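Local coordinates for protein twin-arginine translocation pathway signal (Rhodoferax ferrireducens, PDB 5IM2) that probably captures small carboxylate ligands such as the benzoate bound here, as the extracellular solute-binding component of a TRAP-type transport system, at residues Gln60-Gln65 and Pro232-Pro237; Thr136-Thr141 and Val298-Asp303; Lys240-Thr245 and Arg307-Ala312. All coordinates share one frame; numbering follows the deposited sequence.

Interaction 1: Gln60-Gln65 and Pro232-Pro237; sequences QSNVWQ and PWEVVP. With BEZ (benzoic acid), chain B.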
loop_
_atom_site.group_PDB
_atom_site.type_symbol
_atom_site.label_atom_id
_atom_site.label_comp_id
_atom_site.label_asym_id
_atom_site.label_seq_id
_atom_site.Cartn_x
_atom_site.Cartn_y
_atom_site.Cartn_z
ATOM N N GLN A 60 15.895 -5.506 5.404
ATOM C CA GLN A 60 16.014 -6.737 4.633
ATOM C C GLN A 60 14.760 -7.049 3.808
ATOM O O GLN A 60 14.570 -8.190 3.374
ATOM C CB GLN A 60 16.363 -7.898 5.563
ATOM C CG GLN A 60 17.797 -7.785 6.107
ATOM C CD GLN A 60 18.823 -7.470 5.009
ATOM O OE1 GLN A 60 18.901 -8.172 4.002
ATOM N NE2 GLN A 60 19.589 -6.390 5.191
ATOM N N SER A 61 13.951 -6.055 3.521
ATOM C CA SER A 61 12.683 -6.241 2.834
ATOM C C SER A 61 12.828 -5.981 1.349
ATOM O O SER A 61 13.703 -5.231 0.924
ATOM C CB SER A 61 11.636 -5.286 3.390
ATOM O OG SER A 61 12.026 -3.938 3.144
ATOM N N ASN A 62 11.906 -6.574 0.576
ATOM C CA ASN A 62 11.793 -6.302 -0.855
ATOM C C ASN A 62 11.651 -4.806 -1.121
ATOM O O ASN A 62 12.286 -4.268 -2.026
ATOM C CB ASN A 62 10.588 -7.071 -1.436
ATOM C CG ASN A 62 10.265 -6.683 -2.867
ATOM O OD1 ASN A 62 11.144 -6.691 -3.739
ATOM N ND2 ASN A 62 8.992 -6.376 -3.129
ATOM N N VAL A 63 10.810 -4.111 -0.359
ATOM C CA VAL A 63 10.638 -2.673 -0.587
ATOM C C VAL A 63 11.945 -1.916 -0.392
ATOM O O VAL A 63 12.350 -1.117 -1.246
ATOM C CB VAL A 63 9.544 -2.093 0.316
ATOM C CG1 VAL A 63 9.561 -0.589 0.199
ATOM C CG2 VAL A 63 8.192 -2.631 -0.086
ATOM N N TRP A 64 12.588 -2.072 0.772
ATOM C CA TRP A 64 13.800 -1.294 1.002
ATOM C C TRP A 64 14.846 -1.598 -0.058
ATOM O O TRP A 64 15.439 -0.681 -0.639
ATOM C CB TRP A 64 14.350 -1.568 2.393
ATOM C CG TRP A 64 15.557 -0.736 2.781
ATOM C CD1 TRP A 64 16.839 -1.170 2.883
ATOM C CD2 TRP A 64 15.567 0.637 3.210
ATOM N NE1 TRP A 64 17.651 -0.154 3.299
ATOM C CE2 TRP A 64 16.893 0.965 3.513
ATOM C CE3 TRP A 64 14.581 1.619 3.348
ATOM C CZ2 TRP A 64 17.272 2.234 3.952
ATOM C CZ3 TRP A 64 14.959 2.875 3.788
ATOM C CH2 TRP A 64 16.284 3.172 4.085
ATOM N N GLN A 65 15.092 -2.891 -0.315
ATOM C CA GLN A 65 16.204 -3.297 -1.167
ATOM C C GLN A 65 15.944 -2.970 -2.631
ATOM O O GLN A 65 16.856 -2.533 -3.350
ATOM C CB GLN A 65 16.471 -4.799 -1.010
ATOM C CG GLN A 65 16.950 -5.245 0.346
ATOM C CD GLN A 65 18.358 -4.829 0.633
ATOM O OE1 GLN A 65 19.180 -4.729 -0.277
ATOM N NE2 GLN A 65 18.657 -4.575 1.913
ATOM N N PRO A 232 -0.114 -8.431 1.296
ATOM C CA PRO A 232 0.356 -9.036 0.045
ATOM C C PRO A 232 1.526 -9.979 0.323
ATOM O O PRO A 232 2.183 -9.906 1.363
ATOM C CB PRO A 232 0.804 -7.833 -0.780
ATOM C CG PRO A 232 1.320 -6.889 0.268
ATOM C CD PRO A 232 0.384 -7.048 1.448
ATOM N N TRP A 233 1.819 -10.833 -0.665
ATOM C CA TRP A 233 2.862 -11.839 -0.520
ATOM C C TRP A 233 4.234 -11.221 -0.326
ATOM O O TRP A 233 5.059 -11.767 0.419
ATOM C CB TRP A 233 2.902 -12.757 -1.750
ATOM C CG TRP A 233 2.035 -13.978 -1.668
ATOM C CD1 TRP A 233 1.041 -14.332 -2.525
ATOM C CD2 TRP A 233 2.085 -15.010 -0.670
ATOM N NE1 TRP A 233 0.459 -15.511 -2.128
ATOM C CE2 TRP A 233 1.078 -15.949 -0.989
ATOM C CE3 TRP A 233 2.867 -15.219 0.465
ATOM C CZ2 TRP A 233 0.860 -17.099 -0.232
ATOM C CZ3 TRP A 233 2.644 -16.354 1.220
ATOM C CH2 TRP A 233 1.644 -17.281 0.861
ATOM N N GLU A 234 4.505 -10.088 -0.983
ATOM C CA GLU A 234 5.878 -9.630 -1.101
ATOM C C GLU A 234 6.474 -9.261 0.262
ATOM O O GLU A 234 7.688 -9.435 0.468
ATOM C CB GLU A 234 5.960 -8.455 -2.089
ATOM C CG GLU A 234 5.241 -7.206 -1.667
ATOM C CD GLU A 234 6.045 -6.264 -0.765
ATOM O OE1 GLU A 234 7.308 -6.352 -0.714
ATOM O OE2 GLU A 234 5.369 -5.435 -0.106
ATOM N N VAL A 235 5.641 -8.775 1.192
ATOM C CA VAL A 235 6.138 -8.248 2.464
ATOM C C VAL A 235 6.259 -9.328 3.513
ATOM O O VAL A 235 6.920 -9.108 4.538
ATOM C CB VAL A 235 5.225 -7.109 2.959
ATOM C CG1 VAL A 235 3.885 -7.625 3.460
ATOM C CG2 VAL A 235 5.951 -6.265 4.010
ATOM N N VAL A 236 5.689 -10.500 3.262
ATOM C CA VAL A 236 5.523 -11.498 4.320
ATOM C C VAL A 236 6.864 -11.890 4.928
ATOM O O VAL A 236 6.971 -11.936 6.168
ATOM C CB VAL A 236 4.744 -12.701 3.764
ATOM C CG1 VAL A 236 4.983 -14.009 4.553
ATOM C CG2 VAL A 236 3.293 -12.372 3.668
ATOM N N PRO A 237 7.899 -12.206 4.151
ATOM C CA PRO A 237 9.157 -12.622 4.782
ATOM C C PRO A 237 9.844 -11.529 5.580
ATOM O O PRO A 237 10.630 -11.859 6.474
ATOM C CB PRO A 237 10.028 -13.062 3.601
ATOM C CG PRO A 237 9.122 -13.149 2.429
ATOM C CD PRO A 237 7.950 -12.290 2.678
HETATM C C BEZ B . 0.770 -3.271 5.100
HETATM O O1 BEZ B . -0.192 -4.067 4.899
HETATM O O2 BEZ B . 0.745 -2.516 6.100
HETATM C C1 BEZ B . 1.942 -3.261 4.165
HETATM C C2 BEZ B . 2.991 -2.371 4.382
HETATM C C3 BEZ B . 4.087 -2.402 3.518
HETATM C C4 BEZ B . 4.104 -3.289 2.455
HETATM C C5 BEZ B . 3.049 -4.152 2.230
HETATM C C6 BEZ B . 1.952 -4.137 3.099
HETATM O O HOH W 1 9.870 -8.262 1.965
HETATM O O HOH W 2 8.799 -5.745 1.350
#
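Asn-62 swings its CG away from the backbone N (chi1 171°), while Glu-234 folds its chain up (chi1 65°, then a bend at chi2), and the two side chains meet at about a right angle. Asn-62 ND2 gives a nearly straight hydrogen bond of 2.9 Å to Glu-234 OE1. The acceptor lies in the plane of the amide, but the donor comes from above the carboxylate plane. The amide's other end, OD1, bonds to Asn-66. A water donates to OE1 and accepts from Val-63 N, so this oxygen takes two bonds; a second water joins Asn-62 N to Glu-234 O. Both backbone N-H groups belong to the first turn of a helix, whose positive end would probably stabilise the carboxylate. Val-63 CG2 packs 3.9 Å from Glu-234 OE1. Glu-234 OE2 accepts from Gln-299 NE2 and lies 3.5 Å from benzoic acid C5, while Val-235 and Pro-232 also touch this ring. Ser-61 caps the helix, its OG accepting from Trp-64 N. The contact sets helix 62-78, after strand 49-55 of the five-stranded sheet, against the loop following strand 228-232 of the six-stranded sheet, joining the two lobes across the benzoate cleft, as expected of a TRAP solute-binding protein.

Interaction 2: Thr136-Thr141 and Val298-Asp303; sequences TNAEAT and VQQAGD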
loop_
_atom_site.group_PDB
_atom_site.type_symbol
_atom_site.label_atom_id
_atom_site.label_comp_id
_atom_site.label_asym_id
_atom_site.label_seq_id
_atom_site.Cartn_x
_atom_site.Cartn_y
_atom_site.Cartn_z
ATOM N N THR A 136 -6.450 -4.149 -11.038
ATOM C CA THR A 136 -6.074 -5.149 -12.023
ATOM C C THR A 136 -4.683 -5.683 -11.647
ATOM O O THR A 136 -4.576 -6.699 -10.945
ATOM C CB THR A 136 -6.101 -4.548 -13.422
ATOM O OG1 THR A 136 -5.316 -3.363 -13.440
ATOM C CG2 THR A 136 -7.503 -4.164 -13.810
ATOM N N ASN A 137 -3.621 -4.982 -12.051
ATOM C CA ASN A 137 -2.269 -5.237 -11.544
ATOM C C ASN A 137 -1.710 -3.969 -10.899
ATOM O O ASN A 137 -2.222 -2.868 -11.107
ATOM C CB ASN A 137 -1.353 -5.729 -12.669
ATOM C CG ASN A 137 -1.179 -4.722 -13.742
ATOM O OD1 ASN A 137 -0.424 -3.801 -13.572
ATOM N ND2 ASN A 137 -1.881 -4.892 -14.880
ATOM N N ALA A 138 -0.679 -4.126 -10.068
ATOM C CA ALA A 138 -0.182 -2.985 -9.295
ATOM C C ALA A 138 0.405 -1.883 -10.174
ATOM O O ALA A 138 0.255 -0.701 -9.853
ATOM C CB ALA A 138 0.845 -3.451 -8.268
ATOM N N GLU A 139 1.111 -2.235 -11.259
ATOM C CA GLU A 139 1.670 -1.192 -12.118
ATOM C C GLU A 139 0.561 -0.318 -12.695
ATOM O O GLU A 139 0.597 0.912 -12.582
ATOM C CB GLU A 139 2.507 -1.791 -13.253
ATOM C CG GLU A 139 3.120 -0.748 -14.152
ATOM C CD GLU A 139 3.819 -1.370 -15.341
ATOM O OE1 GLU A 139 3.823 -2.628 -15.448
ATOM O OE2 GLU A 139 4.326 -0.594 -16.189
ATOM N N ALA A 140 -0.430 -0.943 -13.316
ATOM C CA ALA A 140 -1.535 -0.190 -13.911
ATOM C C ALA A 140 -2.303 0.609 -12.869
ATOM O O ALA A 140 -2.596 1.801 -13.070
ATOM C CB ALA A 140 -2.442 -1.164 -14.668
ATOM N N THR A 141 -2.629 -0.022 -11.741
ATOM C CA THR A 141 -3.410 0.642 -10.700
ATOM C C THR A 141 -2.625 1.768 -10.034
ATOM O O THR A 141 -3.213 2.772 -9.602
ATOM C CB THR A 141 -3.879 -0.409 -9.695
ATOM O OG1 THR A 141 -4.563 -1.443 -10.423
ATOM C CG2 THR A 141 -4.846 0.173 -8.689
ATOM N N VAL A 298 7.372 -3.206 -9.179
ATOM C CA VAL A 298 8.428 -3.864 -8.397
ATOM C C VAL A 298 7.854 -4.460 -7.118
ATOM O O VAL A 298 8.236 -5.571 -6.705
ATOM C CB VAL A 298 9.568 -2.872 -8.114
ATOM C CG1 VAL A 298 10.583 -3.480 -7.168
ATOM C CG2 VAL A 298 10.244 -2.479 -9.436
ATOM N N GLN A 299 6.908 -3.762 -6.483
ATOM C CA GLN A 299 6.307 -4.316 -5.270
ATOM C C GLN A 299 5.582 -5.625 -5.581
ATOM O O GLN A 299 5.735 -6.633 -4.873
ATOM C CB GLN A 299 5.373 -3.319 -4.613
ATOM C CG GLN A 299 5.122 -3.688 -3.105
ATOM C CD GLN A 299 4.580 -2.544 -2.292
ATOM O OE1 GLN A 299 4.237 -1.491 -2.802
ATOM N NE2 GLN A 299 4.468 -2.774 -1.014
ATOM N N GLN A 300 4.814 -5.647 -6.658
ATOM C CA GLN A 300 4.136 -6.890 -7.022
ATOM C C GLN A 300 5.118 -7.949 -7.514
ATOM O O GLN A 300 4.861 -9.153 -7.360
ATOM C CB GLN A 300 3.047 -6.608 -8.072
ATOM C CG GLN A 300 2.261 -7.852 -8.456
ATOM C CD GLN A 300 0.973 -7.597 -9.195
ATOM O OE1 GLN A 300 0.720 -6.498 -9.677
ATOM N NE2 GLN A 300 0.165 -8.637 -9.338
ATOM N N ALA A 301 6.234 -7.551 -8.133
ATOM C CA ALA A 301 7.207 -8.536 -8.578
ATOM C C ALA A 301 7.825 -9.316 -7.420
ATOM O O ALA A 301 8.402 -10.380 -7.649
ATOM C CB ALA A 301 8.332 -7.883 -9.388
ATOM N N GLY A 302 7.742 -8.803 -6.201
ATOM C CA GLY A 302 8.249 -9.526 -5.051
ATOM C C GLY A 302 7.292 -10.540 -4.482
ATOM O O GLY A 302 7.655 -11.255 -3.543
ATOM N N ASP A 303 6.083 -10.644 -5.040
ATOM C CA ASP A 303 5.096 -11.559 -4.473
ATOM C C ASP A 303 5.559 -13.004 -4.633
ATOM O O ASP A 303 5.449 -13.810 -3.700
ATOM C CB ASP A 303 3.730 -11.374 -5.145
ATOM C CG ASP A 303 2.944 -10.194 -4.628
ATOM O OD1 ASP A 303 3.318 -9.546 -3.617
ATOM O OD2 ASP A 303 1.877 -9.923 -5.252
HETATM O O HOH W 3 -2.594 -8.705 -10.390
HETATM O O HOH W 4 2.220 -4.991 -11.652
#
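Gln-300 reaches across to the start of helix 138-152 and grips its backbone at Ala-138. Along 298-303, Val-298 comes first and turns its side chain to Asn-66 and Met-67 of helix 62-78. Gln-299, a residue of the benzoate pocket, turns its OE1 to Gln-166 NE2. Gln-300 follows and carries the contact: its CG stands opposite the backbone N (chi1 -178°) and the chain continues extended, which delivers the amide to the helix start. Gln-300 OE1 accepts from Ala-138 N at 2.8 Å with an N-H...O angle of 172°, the donor tilted 20° from the carbonyl plane. Beside this bond Ala-138 CB lies 3.9 Å from Gln-300 CB, and the CB of Asn-137 also lies against OE1. A water accepts from Glu-139 N and lies 2.9 Å from Gln-300 OE1, while another accepts from Gln-300 NE2 and donates to Thr-136 O, so that 136-141 holds OE1 directly and NE2 through water. Next, Gly-302 and Asp-303 bond back to Gln-299 O and Gln-300 O as the chain turns into helix 303-312.

Asn-137 is the N-cap of helix 138-152, its OD1 accepting from Ala-140 N at 2.9 Å. Its side chain thus serves one N-H of the first turn, while Gln-300 serves another from a distant part of the chain. A neutral amide oxygen accepts at the positive end of the helix, which probably strengthens the bond without bringing in a charge.

Interaction 3: Lys240-Thr245 and Arg307-Ala312; sequences KVHELT and RQAALA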
loop_
_atom_site.group_PDB
_atom_site.type_symbol
_atom_site.label_atom_id
_atom_site.label_comp_id
_atom_site.label_asym_id
_atom_site.label_seq_id
_atom_site.Cartn_x
_atom_site.Cartn_y
_atom_site.Cartn_z
ATOM N N LYS A 240 8.606 -12.013 8.890
ATOM C CA LYS A 240 8.656 -13.417 9.279
ATOM C C LYS A 240 7.251 -13.945 9.544
ATOM O O LYS A 240 7.015 -14.741 10.450
ATOM C CB LYS A 240 9.593 -13.612 10.485
ATOM C CG LYS A 240 11.069 -13.288 10.199
ATOM C CD LYS A 240 11.384 -11.798 10.369
ATOM C CE LYS A 240 11.470 -11.382 11.841
ATOM N NZ LYS A 240 11.231 -9.916 12.048
ATOM N N VAL A 241 6.292 -13.492 8.729
ATOM C CA VAL A 241 4.909 -13.934 8.922
ATOM C C VAL A 241 4.712 -15.369 8.448
ATOM O O VAL A 241 3.823 -16.071 8.957
ATOM C CB VAL A 241 3.941 -12.944 8.241
ATOM C CG1 VAL A 241 2.627 -13.626 7.825
ATOM C CG2 VAL A 241 3.647 -11.806 9.208
ATOM N N HIS A 242 5.543 -15.854 7.526
ATOM C CA HIS A 242 5.473 -17.262 7.160
ATOM C C HIS A 242 5.930 -18.166 8.299
ATOM O O HIS A 242 5.631 -19.364 8.277
ATOM C CB HIS A 242 6.316 -17.531 5.915
ATOM C CG HIS A 242 7.777 -17.276 6.106
ATOM N ND1 HIS A 242 8.283 -16.029 6.396
ATOM C CD2 HIS A 242 8.840 -18.108 6.037
ATOM C CE1 HIS A 242 9.596 -16.104 6.500
ATOM N NE2 HIS A 242 9.961 -17.356 6.288
ATOM N N GLU A 243 6.655 -17.629 9.279
ATOM C CA GLU A 243 7.027 -18.419 10.446
ATOM C C GLU A 243 5.980 -18.350 11.546
ATOM O O GLU A 243 5.932 -19.250 12.394
ATOM C CB GLU A 243 8.379 -17.948 10.984
ATOM C CG GLU A 243 9.530 -18.247 10.036
ATOM C CD GLU A 243 10.837 -17.584 10.451
ATOM O OE1 GLU A 243 10.909 -17.063 11.579
ATOM O OE2 GLU A 243 11.792 -17.579 9.645
ATOM N N LEU A 244 5.132 -17.317 11.527
ATOM C CA LEU A 244 4.135 -17.082 12.567
ATOM C C LEU A 244 2.728 -17.510 12.164
ATOM O O LEU A 244 1.817 -17.446 13.003
ATOM C CB LEU A 244 4.131 -15.587 12.946
ATOM C CG LEU A 244 5.489 -15.037 13.417
ATOM C CD1 LEU A 244 5.552 -13.523 13.397
ATOM C CD2 LEU A 244 5.775 -15.544 14.821
ATOM N N THR A 245 2.522 -17.928 10.914
ATOM C CA THR A 245 1.217 -18.363 10.419
ATOM C C THR A 245 1.430 -19.635 9.610
ATOM O O THR A 245 2.543 -19.925 9.170
ATOM C CB THR A 245 0.513 -17.280 9.559
ATOM O OG1 THR A 245 1.316 -16.939 8.425
ATOM C CG2 THR A 245 0.208 -16.017 10.365
ATOM N N ARG A 307 5.507 -15.949 -1.598
ATOM C CA ARG A 307 4.834 -17.240 -1.718
ATOM C C ARG A 307 5.826 -18.383 -1.552
ATOM O O ARG A 307 5.586 -19.330 -0.796
ATOM C CB ARG A 307 4.111 -17.316 -3.066
ATOM C CG ARG A 307 3.113 -18.427 -3.235
ATOM C CD ARG A 307 2.305 -18.274 -4.531
ATOM N NE ARG A 307 1.255 -19.290 -4.616
ATOM C CZ ARG A 307 1.468 -20.592 -4.814
ATOM N NH1 ARG A 307 2.702 -21.062 -4.955
ATOM N NH2 ARG A 307 0.440 -21.432 -4.867
ATOM N N GLN A 308 6.982 -18.286 -2.224
ATOM C CA GLN A 308 7.952 -19.375 -2.156
ATOM C C GLN A 308 8.503 -19.558 -0.746
ATOM O O GLN A 308 8.763 -20.689 -0.313
ATOM C CB GLN A 308 9.087 -19.125 -3.146
ATOM C CG GLN A 308 8.932 -19.917 -4.430
ATOM C CD GLN A 308 8.882 -21.421 -4.187
ATOM O OE1 GLN A 308 9.695 -21.971 -3.442
ATOM N NE2 GLN A 308 7.917 -22.089 -4.811
ATOM N N ALA A 309 8.726 -18.462 -0.026
ATOM C CA ALA A 309 9.144 -18.575 1.368
ATOM C C ALA A 309 8.108 -19.327 2.198
ATOM O O ALA A 309 8.458 -20.196 3.007
ATOM C CB ALA A 309 9.398 -17.186 1.949
ATOM N N ALA A 310 6.826 -19.011 2.013
ATOM C CA ALA A 310 5.776 -19.782 2.672
ATOM C C ALA A 310 5.856 -21.253 2.289
ATOM O O ALA A 310 5.783 -22.142 3.149
ATOM C CB ALA A 310 4.406 -19.230 2.294
ATOM N N LEU A 311 5.982 -21.525 0.987
ATOM C CA LEU A 311 6.003 -22.902 0.517
ATOM C C LEU A 311 7.195 -23.651 1.085
ATOM O O LEU A 311 7.087 -24.828 1.455
ATOM C CB LEU A 311 6.030 -22.930 -1.009
ATOM C CG LEU A 311 4.744 -23.381 -1.689
ATOM C CD1 LEU A 311 4.872 -23.241 -3.194
ATOM C CD2 LEU A 311 4.408 -24.820 -1.305
ATOM N N ALA A 312 8.344 -22.984 1.168
ATOM C CA ALA A 312 9.538 -23.640 1.688
ATOM C C ALA A 312 9.407 -23.972 3.170
ATOM O O ALA A 312 9.993 -24.956 3.643
ATOM C CB ALA A 312 10.755 -22.746 1.455
#
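His-242 lays its imidazole against segment 307-312 of helix 303-312, with Ala-309 CB over one face of the ring. The methyl stands 4.2 Å above the ring plane and is displaced toward the rim, so it does not sit over the ring centre. On the opposite face lies Glu-243 CG, 3.9 Å above the plane and likewise displaced, which places the imidazole between the aliphatic stem of its sequence neighbour and the alanine of the other helix. The ring gets there because CG of His-242 sits between the backbone N and the carbonyl carbon (chi1 63°), and the second torsion turns CD2 toward the backbone of Ala-309. His-242 CD2 approaches Ala-309 O at 3.7 Å. Nearer the main chain, His-242 CB rests 4.0 Å from Ala-310 CA, with the two CB atoms 4.4 Å apart. The backbones come close here, the CA atoms of His-242 and Ala-310 being 5.2 Å apart, an approach into which the lone methyl of Ala-310 fits. The interface therefore rests on van der Waals packing of one ring and its CB against a surface of methyl groups and helix backbone.

Within 240-245, Thr-245 OG1 donates to Val-241 O at 2.7 Å, and the same oxygen also accepts from Leu-244 N on the opposite face of its carbonyl plane; the two bonds brace this short, weakly bonded helical turn. His-242 O has a further tie to Asn-315, just beyond helix 303-312. The turn is bordered by Leu-244 packing on helix 217-223 and by Val-241 and Thr-245 on His-174 of strand 171-175, while Ala-310 meets Trp-233 and Leu-311 packs on strand 316-320.

In the fold
The centres of interactions 1 and 2 are about 13 Å apart, those of 1 and 3 about 12 Å and those of 2 and 3 about 20 Å. Interactions 1 and 2 share an edge at the benzoate pocket; 1 and 3 meet through a probable hydrogen bond from Val-241 N to Val-236 O. Along the chain, interactions 1 and 2 cross, as do 2 and 3, whereas 1 closes before 3 opens. Helix 289-301 leads directly into helix 303-312. Interaction 1 thus bridges the cleft between the lobes built on the two sheets, interaction 2 ties the helix carrying pocket residue Gln-299 to helix 138-152, and interaction 3 lies farther out in the lobe of the six-stranded sheet.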